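Local structure of apical membrane antigen 1-like protein, soluble form (Toxoplasma gondii, 3ZLE) at residues D221-A226 against V345-C350; F327-G332 against F377-K382; T251-C256 against V334-L339; A226-W231 against W303-L308. The protein probably takes part in host cell invasion by sporozoites, as a surface paralogue of the AMA1 antigen found at the moving junction. All blocks are in the same frame, centred on the assembly; numbering follows the deposited sequence.

Overall arrangement
From the N terminus, residues 221-226 come first, turn a corner and lead into 226-231; contacts 1 and 4 share Ala226. Contact 4 closes its loop first, at 303-308. Contact 3 opens at 251-256, inside that loop, and closes at 334-339, so contacts 3 and 4 cross. Both are nested in the loop that contact 1 closes at 345-350. Contact 2 opens at 327-332, after contact 4 has closed, and ends at 377-382. It therefore crosses contacts 1 and 3. Contacts 3 and 4 join helix 253-262 and strand 226-232 to the four-stranded sheet. Contact 1 adds a short parallel pair, and contact 2 reaches the C-terminal disulfide-rich sheet.

Contact 1: D221-A226 against V345-C350; sequences DAVKDA and VNLPQC
Leu347 meets Val223 at about a right angle, with its CD2 3.6 Å from Val223 CG1. CG of Leu347 lies anti to its own carbonyl carbon (chi1 -69°), which places it 3.9 Å from Ala226 CB. Both methyls of Leu347 also touch Ala226: CD1 and CD2 are each 3.8 Å from Ala226 CB. Phe18 and Phe327 pack on this apolar group as well. One residue back, the amide of Asn346 lies against the aliphatic chain of Lys224, which it meets at a slant. The approach is close, 3.1 Å from Asn346 OD1 to Lys224 CE. The backbones between these side chains form a short parallel beta bridge, Val223 with Val345. Val345 N donates to Ala222 O (3.0 Å), and Lys224 N donates to Val345 O (3.0 Å). Beyond the bridge a water carries on the link. It donates to Lys224 O and Asn346 OD1, and accepts from Leu347 N. At the other end, Val345 CG1 faces the carboxylate of Asp221, 3.6 Å from OD2, and the two side chains cross at about a right angle. The other oxygen, Asp221 OD1, is hydrogen-bonded to OG1 of Thr343, just ahead of strand 344-345.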
loop_
_atom_site.group_PDB
_atom_site.type_symbol
_atom_site.label_atom_id
_atom_site.label_comp_id
_atom_site.label_asym_id
_atom_site.label_seq_id
_atom_site.Cartn_x
_atom_site.Cartn_y
_atom_site.Cartn_z
ATOM N N ASP A 221 9.140 -0.242 3.595
ATOM C CA ASP A 221 10.145 0.641 3.004
ATOM C C ASP A 221 10.750 0.136 1.703
ATOM O O ASP A 221 10.739 -1.065 1.413
ATOM C CB ASP A 221 11.258 0.930 4.035
ATOM C CG ASP A 221 10.708 1.412 5.358
ATOM O OD1 ASP A 221 10.198 2.550 5.400
ATOM O OD2 ASP A 221 10.796 0.665 6.365
ATOM N N ALA A 222 11.224 1.074 0.886
ATOM C CA ALA A 222 12.016 0.779 -0.315
ATOM C C ALA A 222 13.323 0.184 0.130
ATOM O O ALA A 222 13.724 0.360 1.257
ATOM C CB ALA A 222 12.259 2.067 -1.102
ATOM N N VAL A 223 13.941 -0.641 -0.714
ATOM C CA VAL A 223 15.173 -1.224 -0.306
ATOM C C VAL A 223 16.270 -0.587 -1.174
ATOM O O VAL A 223 16.190 -0.627 -2.393
ATOM C CB VAL A 223 15.148 -2.759 -0.455
ATOM C CG1 VAL A 223 16.470 -3.337 0.001
ATOM C CG2 VAL A 223 14.001 -3.347 0.357
ATOM N N LYS A 224 17.241 0.064 -0.543
ATOM C CA LYS A 224 18.279 0.767 -1.307
ATOM C C LYS A 224 19.431 -0.132 -1.702
ATOM O O LYS A 224 19.753 -1.129 -1.009
ATOM C CB LYS A 224 18.738 2.094 -0.629
ATOM C CG LYS A 224 19.786 1.989 0.457
ATOM C CD LYS A 224 19.990 3.332 1.218
ATOM C CE LYS A 224 20.232 3.077 2.715
ATOM N NZ LYS A 224 20.601 4.275 3.563
ATOM N N ASP A 225 19.928 0.116 -2.891
ATOM C CA ASP A 225 21.029 -0.651 -3.478
ATOM C C ASP A 225 20.767 -2.105 -3.577
ATOM O O ASP A 225 21.652 -2.908 -3.306
ATOM C CB ASP A 225 22.338 -0.386 -2.740
ATOM C CG ASP A 225 22.661 1.095 -2.647
ATOM O OD1 ASP A 225 22.143 1.883 -3.497
ATOM O OD2 ASP A 225 23.268 1.489 -1.634
ATOM N N ALA A 226 19.572 -2.466 -4.048
ATOM C CA ALA A 226 19.230 -3.883 -4.227
ATOM C C ALA A 226 18.069 -3.988 -5.154
ATOM O O ALA A 226 17.325 -3.024 -5.319
ATOM C CB ALA A 226 18.886 -4.528 -2.888
ATOM N N VAL A 345 15.558 1.585 3.226
ATOM C CA VAL A 345 16.301 0.904 4.244
ATOM C C VAL A 345 17.376 0.059 3.561
ATOM O O VAL A 345 17.241 -0.317 2.396
ATOM C CB VAL A 345 15.410 -0.041 5.085
ATOM C CG1 VAL A 345 14.410 0.681 5.934
ATOM C CG2 VAL A 345 14.881 -1.198 4.278
ATOM N N ASN A 346 18.381 -0.313 4.317
ATOM C CA ASN A 346 19.338 -1.267 3.818
ATOM C C ASN A 346 18.897 -2.720 3.881
ATOM O O ASN A 346 18.039 -3.101 4.697
ATOM C CB ASN A 346 20.658 -1.079 4.527
ATOM C CG ASN A 346 21.432 0.100 3.971
ATOM O OD1 ASN A 346 21.489 0.295 2.752
ATOM N ND2 ASN A 346 21.896 0.965 4.852
ATOM N N LEU A 347 19.569 -3.534 3.078
ATOM C CA LEU A 347 19.532 -4.966 3.218
ATOM C C LEU A 347 20.072 -5.267 4.585
ATOM O O LEU A 347 20.891 -4.511 5.101
ATOM C CB LEU A 347 20.432 -5.628 2.161
ATOM C CG LEU A 347 19.967 -5.539 0.703
ATOM C CD1 LEU A 347 20.964 -6.218 -0.237
ATOM C CD2 LEU A 347 18.564 -6.166 0.563
ATOM N N PRO A 348 19.627 -6.383 5.181
ATOM C CA PRO A 348 20.188 -6.761 6.456
ATOM C C PRO A 348 21.668 -6.996 6.283
ATOM O O PRO A 348 22.101 -7.483 5.251
ATOM C CB PRO A 348 19.469 -8.090 6.824
ATOM C CG PRO A 348 18.465 -8.335 5.730
ATOM C CD PRO A 348 18.405 -7.120 4.834
ATOM N N GLN A 349 22.436 -6.672 7.303
ATOM C CA GLN A 349 23.820 -7.005 7.286
ATOM C C GLN A 349 24.030 -8.487 7.307
ATOM O O GLN A 349 23.128 -9.272 7.587
ATOM C CB GLN A 349 24.566 -6.342 8.427
ATOM C CG GLN A 349 24.987 -4.920 8.067
ATOM C CD GLN A 349 25.788 -4.233 9.156
ATOM O OE1 GLN A 349 25.871 -4.720 10.280
ATOM N NE2 GLN A 349 26.385 -3.089 8.821
ATOM N N CYS A 350 25.281 -8.849 7.184
ATOM C CA CYS A 350 25.662 -10.116 6.709
ATOM C C CYS A 350 26.907 -10.363 7.561
ATOM O O CYS A 350 27.537 -9.415 7.978
ATOM C CB CYS A 350 25.957 -9.913 5.210
ATOM S SG CYS A 350 26.950 -11.069 4.388
HETATM O O HOH W 1 21.461 -2.046 1.094
#

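Contact 2: F327-G332 against F377-K382; sequences FAPITG and FDQTSK
Pro329 lies over the backbone of Phe377 to Gln379, where the axes of strand segments 327-330 and 377-382 come within 6.0 Å, their directions 79° apart, too steep for neighbours in one sheet. The ring of Pro329 makes most of the contact. Its CG is 3.5 Å from Phe377 O and 3.5 Å from Gln379 N. Pro329 CG also touches Phe377 CB at 3.9 Å. The Pro329 and Gln379 side chains cross at about a right angle, and CD of the proline is 3.7 Å from Gln379 CB. Strand 376-383 is an outermost member of the three-stranded antiparallel sheet near the C terminus. Disulfides such as Cys362-Cys384 and Cys365-Cys385 hold this region together, consistent with domain III of the AMA1 ectodomain. Pro329 is on strand 326-330, at the rim of another sheet. In Gln379, CG is anti to the backbone N (chi1 -174°) and the chain runs on extended. Its amide ends beside Ala328, with OE1 3.7 Å from Ala328 CA and NE2 3.9 Å from Ala328 CB. NE2 is hydrogen-bonded to Cys236 O, which helps orient the amide. The Phe377 ring leads away from Pro329, stacks on Trp9 and meets Phe15 edge-to-face.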
loop_
_atom_site.group_PDB
_atom_site.type_symbol
_atom_site.label_atom_id
_atom_site.label_comp_id
_atom_site.label_asym_id
_atom_site.label_seq_id
_atom_site.Cartn_x
_atom_site.Cartn_y
_atom_site.Cartn_z
ATOM N N PHE A 327 17.392 -10.878 -3.102
ATOM C CA PHE A 327 17.825 -9.572 -3.509
ATOM C C PHE A 327 19.165 -9.682 -4.177
ATOM O O PHE A 327 20.083 -10.335 -3.652
ATOM C CB PHE A 327 17.978 -8.680 -2.286
ATOM C CG PHE A 327 16.705 -8.107 -1.822
ATOM C CD1 PHE A 327 16.131 -7.039 -2.500
ATOM C CD2 PHE A 327 15.990 -8.714 -0.788
ATOM C CE1 PHE A 327 14.928 -6.514 -2.076
ATOM C CE2 PHE A 327 14.782 -8.190 -0.364
ATOM C CZ PHE A 327 14.260 -7.101 -0.989
ATOM N N ALA A 328 19.311 -8.987 -5.298
ATOM C CA ALA A 328 20.630 -8.805 -5.899
ATOM C C ALA A 328 21.234 -7.458 -5.443
ATOM O O ALA A 328 20.727 -6.404 -5.831
ATOM C CB ALA A 328 20.480 -8.804 -7.437
ATOM N N PRO A 329 22.288 -7.472 -4.625
ATOM C CA PRO A 329 22.765 -6.113 -4.214
ATOM C C PRO A 329 23.459 -5.406 -5.383
ATOM O O PRO A 329 24.383 -5.964 -5.990
ATOM C CB PRO A 329 23.773 -6.404 -3.071
ATOM C CG PRO A 329 24.239 -7.805 -3.341
ATOM C CD PRO A 329 23.102 -8.560 -4.017
ATOM N N ILE A 330 22.935 -4.247 -5.752
ATOM C CA ILE A 330 23.389 -3.481 -6.900
ATOM C C ILE A 330 23.393 -2.032 -6.447
ATOM O O ILE A 330 22.368 -1.513 -6.126
ATOM C CB ILE A 330 22.365 -3.519 -8.052
ATOM C CG1 ILE A 330 21.925 -4.956 -8.364
ATOM C CG2 ILE A 330 22.910 -2.769 -9.269
ATOM C CD1 ILE A 330 22.468 -5.483 -9.668
ATOM N N THR A 331 24.541 -1.377 -6.511
ATOM C CA THR A 331 24.707 -0.019 -6.005
ATOM C C THR A 331 23.910 0.965 -6.831
ATOM O O THR A 331 23.847 0.858 -8.046
ATOM C CB THR A 331 26.186 0.356 -6.071
ATOM O OG1 THR A 331 26.949 -0.565 -5.285
ATOM C CG2 THR A 331 26.428 1.762 -5.606
ATOM N N GLY A 332 23.179 1.838 -6.172
ATOM C CA GLY A 332 22.333 2.764 -6.911
ATOM C C GLY A 332 20.952 2.297 -7.323
ATOM O O GLY A 332 20.146 3.119 -7.640
ATOM N N PHE A 377 26.084 -7.750 1.786
ATOM C CA PHE A 377 25.845 -8.628 0.678
ATOM C C PHE A 377 26.552 -8.086 -0.550
ATOM O O PHE A 377 26.519 -6.875 -0.814
ATOM C CB PHE A 377 24.343 -8.766 0.404
ATOM C CG PHE A 377 23.715 -9.919 1.113
ATOM C CD1 PHE A 377 23.827 -11.203 0.602
ATOM C CD2 PHE A 377 23.106 -9.740 2.359
ATOM C CE1 PHE A 377 23.244 -12.273 1.256
ATOM C CE2 PHE A 377 22.552 -10.821 3.047
ATOM C CZ PHE A 377 22.601 -12.086 2.481
ATOM N N ASP A 378 27.185 -8.989 -1.299
ATOM C CA ASP A 378 27.811 -8.617 -2.543
ATOM C C ASP A 378 27.561 -9.677 -3.614
ATOM O O ASP A 378 27.620 -10.877 -3.349
ATOM C CB ASP A 378 29.303 -8.389 -2.334
ATOM C CG ASP A 378 29.902 -7.401 -3.349
ATOM O OD1 ASP A 378 29.192 -6.451 -3.758
ATOM O OD2 ASP A 378 31.073 -7.608 -3.769
ATOM N N GLN A 379 27.140 -9.210 -4.781
ATOM C CA GLN A 379 26.950 -10.050 -5.944
ATOM C C GLN A 379 27.851 -9.509 -7.045
ATOM O O GLN A 379 27.693 -8.375 -7.458
ATOM C CB GLN A 379 25.507 -9.974 -6.410
ATOM C CG GLN A 379 25.173 -10.941 -7.543
ATOM C CD GLN A 379 23.727 -11.324 -7.539
ATOM O OE1 GLN A 379 23.135 -11.457 -6.482
ATOM N NE2 GLN A 379 23.119 -11.395 -8.715
ATOM N N THR A 380 28.772 -10.322 -7.541
ATOM C CA THR A 380 29.634 -9.864 -8.639
ATOM C C THR A 380 29.830 -10.948 -9.676
ATOM O O THR A 380 29.803 -12.126 -9.357
ATOM C CB THR A 380 31.023 -9.476 -8.139
ATOM O OG1 THR A 380 31.585 -10.588 -7.450
ATOM C CG2 THR A 380 30.955 -8.272 -7.207
ATOM N N SER A 381 30.130 -10.538 -10.900
ATOM C CA SER A 381 30.699 -11.456 -11.887
ATOM C C SER A 381 32.181 -11.718 -11.652
ATOM O O SER A 381 32.922 -10.820 -11.310
ATOM C CB SER A 381 30.511 -10.907 -13.265
ATOM O OG SER A 381 29.157 -10.856 -13.567
ATOM N N LYS A 382 32.607 -12.938 -11.954
ATOM C CA LYS A 382 33.970 -13.376 -11.717
ATOM C C LYS A 382 34.440 -14.156 -12.922
ATOM O O LYS A 382 33.700 -14.984 -13.478
ATOM C CB LYS A 382 34.027 -14.275 -10.481
ATOM C CG LYS A 382 35.410 -14.831 -10.179
ATOM C CD LYS A 382 35.367 -15.765 -8.983
ATOM C CE LYS A 382 36.672 -16.514 -8.809
ATOM N NZ LYS A 382 36.821 -16.987 -7.401
HETATM O O HOH W 2 26.955 -3.819 -4.268
#

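Contact 3: T251-C256 against V334-L339; sequences TNKEEC and VAYTAL
Lys253 CG stands between its backbone N and carbonyl carbon (chi1 68°), while Tyr336 CG lies anti to its carbonyl carbon (chi1 -74°), and the two side chains meet at about a right angle. The phenol oxygen comes against the start of the lysine chain, with Tyr336 OH 3.1 Å from Lys253 CG. Lys253 CB lies at the ring edge, in its plane. Lys253 O approaches the ring at a slant, 3.5 Å from Tyr336 CE2. Val334 CG1, from the same strand as the tyrosine, lies over one ring face toward its rim. Val334 CG2 touches Lys253 CD at 4.0 Å. The extended lysine chain carries NZ on to a salt bridge with Glu344. One helical turn along, Cys256 SG makes an oblique sulfur-aromatic contact, 5.4 Å from the Tyr336 ring centroid. The first turn of the helix is secured by Asn252 at the N-cap, whose OD1 accepts from Glu255 N at 3.3 Å, nearly in line with the C=O bond. Cys256 is also bonded to Cys317 on strand 315-320. A helix laid on an antiparallel sheet and tied to it by a disulfide is characteristic of PAN domains, and AMA1 belongs to that clan.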
loop_
_atom_site.group_PDB
_atom_site.type_symbol
_atom_site.label_atom_id
_atom_site.label_comp_id
_atom_site.label_asym_id
_atom_site.label_seq_id
_atom_site.Cartn_x
_atom_site.Cartn_y
_atom_site.Cartn_z
ATOM N N THR A 251 11.799 9.071 -14.905
ATOM C CA THR A 251 12.700 10.214 -14.791
ATOM C C THR A 251 13.486 10.119 -13.506
ATOM O O THR A 251 14.675 10.439 -13.470
ATOM C CB THR A 251 11.931 11.539 -14.774
ATOM O OG1 THR A 251 10.855 11.485 -15.718
ATOM C CG2 THR A 251 12.874 12.711 -15.108
ATOM N N ASN A 252 12.822 9.655 -12.448
ATOM C CA ASN A 252 13.486 9.460 -11.166
ATOM C C ASN A 252 12.740 8.455 -10.294
ATOM O O ASN A 252 11.625 8.070 -10.592
ATOM C CB ASN A 252 13.651 10.788 -10.425
ATOM C CG ASN A 252 12.337 11.507 -10.233
ATOM O OD1 ASN A 252 11.355 10.917 -9.807
ATOM N ND2 ASN A 252 12.286 12.759 -10.657
ATOM N N LYS A 253 13.416 7.980 -9.266
ATOM C CA LYS A 253 13.001 6.795 -8.559
ATOM C C LYS A 253 11.637 6.968 -7.863
ATOM O O LYS A 253 10.781 6.101 -7.946
ATOM C CB LYS A 253 14.102 6.374 -7.581
ATOM C CG LYS A 253 14.340 7.324 -6.416
ATOM C CD LYS A 253 15.689 6.983 -5.779
ATOM C CE LYS A 253 16.098 7.901 -4.642
ATOM N NZ LYS A 253 17.335 7.291 -4.018
ATOM N N GLU A 254 11.340 8.192 -7.480
ATOM C CA GLU A 254 10.065 8.479 -6.845
ATOM C C GLU A 254 8.891 8.304 -7.826
ATOM O O GLU A 254 7.755 7.935 -7.429
ATOM C CB GLU A 254 10.075 9.911 -6.292
ATOM C CG GLU A 254 8.671 10.495 -6.122
ATOM C CD GLU A 254 8.666 11.884 -5.469
ATOM O OE1 GLU A 254 9.652 12.251 -4.751
ATOM O OE2 GLU A 254 7.658 12.610 -5.676
ATOM N N GLU A 255 9.152 8.613 -9.093
ATOM C CA GLU A 255 8.170 8.420 -10.128
ATOM C C GLU A 255 7.910 6.916 -10.248
ATOM O O GLU A 255 6.772 6.497 -10.321
ATOM C CB GLU A 255 8.665 9.029 -11.467
ATOM C CG GLU A 255 7.876 8.630 -12.722
ATOM C CD GLU A 255 8.249 9.474 -13.961
ATOM O OE1 GLU A 255 8.601 10.659 -13.807
ATOM O OE2 GLU A 255 8.186 8.957 -15.091
ATOM N N CYS A 256 8.960 6.114 -10.168
ATOM C CA CYS A 256 8.802 4.660 -10.166
ATOM C C CYS A 256 7.965 4.193 -8.967
ATOM O O CYS A 256 7.117 3.330 -9.097
ATOM C CB CYS A 256 10.160 3.952 -10.180
ATOM S SG CYS A 256 10.084 2.143 -10.311
ATOM N N VAL A 334 17.014 0.682 -6.668
ATOM C CA VAL A 334 16.018 0.686 -5.544
ATOM C C VAL A 334 14.868 -0.307 -5.777
ATOM O O VAL A 334 14.391 -0.484 -6.908
ATOM C CB VAL A 334 15.456 2.091 -5.270
ATOM C CG1 VAL A 334 14.604 2.094 -3.976
ATOM C CG2 VAL A 334 16.597 3.108 -5.127
ATOM N N ALA A 335 14.456 -1.010 -4.723
ATOM C CA ALA A 335 13.324 -1.928 -4.854
ATOM C C ALA A 335 12.116 -1.416 -4.120
ATOM O O ALA A 335 12.162 -1.185 -2.898
ATOM C CB ALA A 335 13.683 -3.315 -4.408
ATOM N N TYR A 336 11.038 -1.211 -4.868
ATOM C CA TYR A 336 9.849 -0.558 -4.345
ATOM C C TYR A 336 8.658 -1.555 -4.296
ATOM O O TYR A 336 8.564 -2.483 -5.137
ATOM C CB TYR A 336 9.480 0.589 -5.306
ATOM C CG TYR A 336 10.386 1.789 -5.208
ATOM C CD1 TYR A 336 10.398 2.570 -4.049
ATOM C CD2 TYR A 336 11.214 2.164 -6.273
ATOM C CE1 TYR A 336 11.120 3.706 -3.961
ATOM C CE2 TYR A 336 11.990 3.332 -6.198
ATOM C CZ TYR A 336 11.923 4.099 -5.033
ATOM O OH TYR A 336 12.700 5.217 -4.880
ATOM N N THR A 337 7.663 -1.276 -3.475
ATOM C CA THR A 337 6.356 -1.962 -3.694
ATOM C C THR A 337 5.201 -1.019 -3.739
ATOM O O THR A 337 5.260 0.116 -3.229
ATOM C CB THR A 337 6.055 -3.027 -2.655
ATOM O OG1 THR A 337 5.672 -2.402 -1.440
ATOM C CG2 THR A 337 7.242 -3.947 -2.420
ATOM N N ALA A 338 4.083 -1.515 -4.217
ATOM C CA ALA A 338 2.845 -0.765 -4.057
ATOM C C ALA A 338 2.437 -0.520 -2.607
ATOM O O ALA A 338 1.777 0.500 -2.308
ATOM C CB ALA A 338 1.727 -1.383 -4.839
ATOM N N LEU A 339 2.926 -1.333 -1.694
ATOM C CA LEU A 339 2.598 -1.071 -0.237
ATOM C C LEU A 339 3.453 -0.035 0.459
ATOM O O LEU A 339 2.950 0.757 1.296
ATOM C CB LEU A 339 2.628 -2.350 0.557
ATOM C CG LEU A 339 1.393 -3.197 0.245
ATOM C CD1 LEU A 339 1.628 -4.643 0.610
ATOM C CD2 LEU A 339 0.208 -2.620 0.996
#

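Contact 4: A226-W231 against W303-L308; sequences ALFGKW and WANFYL
Asn305 grips the backbone of Phe228 with both ends of its amide. Asn305 CG is anti to its carbonyl carbon (chi1 -83°), which brings it near Phe228 N. Phe228 N donates to Asn305 OD1 at 2.9 Å, a bent bond. Asn305 ND2 donates back to Phe228 O at 2.9 Å, a straighter bond that lies in the carbonyl plane on a lone pair. The side chain serves the residue as a neighbouring strand would, across two strand segments whose directions differ by 127°. The amide is turned only 20° from the plane of the Phe228 ring, and OD1 is 3.5 Å from Phe228 CD2. Leu227 packs on the amide too, with CD2 3.6 Å from Asn305 CG. Leu227 CD2 also reaches Tyr307 CB at 4.1 Å. Phe228 and Trp303 form a T-shaped pair, the Phe228 ring centroid 5.2 Å from that of the five-membered ring of Trp303. The edge of the indole points at the phenyl face, and Trp303 CD1 stands 4.1 Å above it, toward the rim. In the next shell, Asn305 ND2 is also hydrogen-bonded to Phe239 O, which helps set the amide. Trp303 NE1 is hydrogen-bonded to Phe22 O, which holds the indole. Phe22 and Phe327 both meet the Phe228 ring. Strand 226-232 is the middle strand of its sheet, between 235-238 and 326-330. Strand 303-308 lies between 315-320 and 333-337, and its Ala304 and Phe306 touch helix 253-262.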
loop_
_atom_site.group_PDB
_atom_site.type_symbol
_atom_site.label_atom_id
_atom_site.label_comp_id
_atom_site.label_asym_id
_atom_site.label_seq_id
_atom_site.Cartn_x
_atom_site.Cartn_y
_atom_site.Cartn_z
ATOM N N ALA A 226 19.572 -2.466 -4.048
ATOM C CA ALA A 226 19.230 -3.883 -4.227
ATOM C C ALA A 226 18.069 -3.988 -5.154
ATOM O O ALA A 226 17.325 -3.024 -5.319
ATOM C CB ALA A 226 18.886 -4.528 -2.888
ATOM N N LEU A 227 17.986 -5.116 -5.875
ATOM C CA LEU A 227 16.846 -5.373 -6.693
ATOM C C LEU A 227 16.161 -6.664 -6.247
ATOM O O LEU A 227 16.839 -7.633 -5.829
ATOM C CB LEU A 227 17.291 -5.522 -8.147
ATOM C CG LEU A 227 17.830 -4.280 -8.835
ATOM C CD1 LEU A 227 18.254 -4.674 -10.237
ATOM C CD2 LEU A 227 16.768 -3.174 -8.906
ATOM N N PHE A 228 14.833 -6.704 -6.374
ATOM C CA PHE A 228 14.112 -7.944 -6.236
ATOM C C PHE A 228 14.585 -8.908 -7.316
ATOM O O PHE A 228 14.733 -8.518 -8.480
ATOM C CB PHE A 228 12.597 -7.727 -6.352
ATOM C CG PHE A 228 12.009 -6.868 -5.242
ATOM C CD1 PHE A 228 12.011 -7.307 -3.944
ATOM C CD2 PHE A 228 11.372 -5.689 -5.540
ATOM C CE1 PHE A 228 11.445 -6.559 -2.956
ATOM C CE2 PHE A 228 10.798 -4.909 -4.546
ATOM C CZ PHE A 228 10.805 -5.365 -3.257
ATOM N N GLY A 229 14.883 -10.151 -6.919
ATOM C CA GLY A 229 15.133 -11.231 -7.897
ATOM C C GLY A 229 14.483 -12.581 -7.603
ATOM O O GLY A 229 13.568 -12.682 -6.785
ATOM N N LYS A 230 14.872 -13.575 -8.406
ATOM C CA LYS A 230 14.470 -14.953 -8.269
ATOM C C LYS A 230 15.718 -15.801 -8.238
ATOM O O LYS A 230 16.526 -15.733 -9.153
ATOM C CB LYS A 230 13.628 -15.382 -9.475
ATOM C CG LYS A 230 12.699 -16.556 -9.197
ATOM C CD LYS A 230 11.631 -16.166 -8.156
ATOM C CE LYS A 230 10.472 -17.163 -8.107
ATOM N NZ LYS A 230 9.336 -16.725 -8.971
ATOM N N TRP A 231 15.856 -16.643 -7.224
ATOM C CA TRP A 231 17.011 -17.499 -7.108
ATOM C C TRP A 231 16.943 -18.631 -8.137
ATOM O O TRP A 231 15.965 -19.383 -8.167
ATOM C CB TRP A 231 17.080 -18.103 -5.696
ATOM C CG TRP A 231 18.358 -18.771 -5.423
ATOM C CD1 TRP A 231 18.630 -20.115 -5.522
ATOM C CD2 TRP A 231 19.603 -18.128 -5.106
ATOM N NE1 TRP A 231 19.939 -20.349 -5.189
ATOM C CE2 TRP A 231 20.568 -19.145 -4.956
ATOM C CE3 TRP A 231 19.976 -16.789 -4.867
ATOM C CZ2 TRP A 231 21.891 -18.879 -4.553
ATOM C CZ3 TRP A 231 21.285 -16.516 -4.483
ATOM C CH2 TRP A 231 22.241 -17.568 -4.343
ATOM N N TRP A 303 5.332 -5.220 -7.231
ATOM C CA TRP A 303 6.743 -4.919 -7.017
ATOM C C TRP A 303 7.337 -4.189 -8.212
ATOM O O TRP A 303 6.910 -4.413 -9.326
ATOM C CB TRP A 303 7.521 -6.188 -6.793
ATOM C CG TRP A 303 6.931 -7.114 -5.709
ATOM C CD1 TRP A 303 7.367 -7.237 -4.422
ATOM C CD2 TRP A 303 5.908 -8.127 -5.890
ATOM N NE1 TRP A 303 6.610 -8.198 -3.756
ATOM C CE2 TRP A 303 5.706 -8.746 -4.636
ATOM C CE3 TRP A 303 5.067 -8.478 -6.957
ATOM C CZ2 TRP A 303 4.727 -9.753 -4.431
ATOM C CZ3 TRP A 303 4.088 -9.452 -6.751
ATOM C CH2 TRP A 303 3.956 -10.104 -5.499
ATOM N N ALA A 304 8.298 -3.277 -7.953
ATOM C CA ALA A 304 8.999 -2.564 -8.993
ATOM C C ALA A 304 10.495 -2.525 -8.717
ATOM O O ALA A 304 10.919 -2.244 -7.606
ATOM C CB ALA A 304 8.457 -1.134 -9.147
ATOM N N ASN A 305 11.297 -2.844 -9.737
ATOM C CA ASN A 305 12.727 -2.632 -9.672
ATOM C C ASN A 305 13.105 -1.352 -10.380
ATOM O O ASN A 305 12.769 -1.161 -11.569
ATOM C CB ASN A 305 13.452 -3.811 -10.297
ATOM C CG ASN A 305 13.616 -4.946 -9.333
ATOM O OD1 ASN A 305 13.537 -4.750 -8.104
ATOM N ND2 ASN A 305 13.866 -6.127 -9.853
ATOM N N PHE A 306 13.792 -0.462 -9.671
ATOM C CA PHE A 306 14.300 0.769 -10.282
ATOM C C PHE A 306 15.818 0.700 -10.516
ATOM O O PHE A 306 16.604 0.616 -9.567
ATOM C CB PHE A 306 13.983 1.969 -9.417
ATOM C CG PHE A 306 14.609 3.241 -9.918
ATOM C CD1 PHE A 306 13.986 4.004 -10.898
ATOM C CD2 PHE A 306 15.875 3.607 -9.504
ATOM C CE1 PHE A 306 14.537 5.193 -11.313
ATOM C CE2 PHE A 306 16.458 4.787 -9.950
ATOM C CZ PHE A 306 15.778 5.595 -10.829
ATOM N N TYR A 307 16.241 0.690 -11.784
ATOM C CA TYR A 307 17.682 0.591 -12.050
ATOM C C TYR A 307 18.138 1.305 -13.296
ATOM O O TYR A 307 17.332 1.759 -14.109
ATOM C CB TYR A 307 18.125 -0.873 -12.079
ATOM C CG TYR A 307 17.473 -1.668 -13.179
ATOM C CD1 TYR A 307 16.164 -2.090 -13.067
ATOM C CD2 TYR A 307 18.137 -1.897 -14.382
ATOM C CE1 TYR A 307 15.560 -2.808 -14.085
ATOM C CE2 TYR A 307 17.557 -2.620 -15.393
ATOM C CZ TYR A 307 16.267 -3.076 -15.240
ATOM O OH TYR A 307 15.690 -3.782 -16.264
ATOM N N LEU A 308 19.440 1.510 -13.374
ATOM C CA LEU A 308 20.077 2.101 -14.517
ATOM C C LEU A 308 20.452 0.960 -15.449
ATOM O O LEU A 308 21.218 0.091 -15.063
ATOM C CB LEU A 308 21.337 2.840 -14.052
ATOM C CG LEU A 308 22.331 3.370 -15.101
ATOM C CD1 LEU A 308 21.627 4.244 -16.121
ATOM C CD2 LEU A 308 23.437 4.152 -14.413
#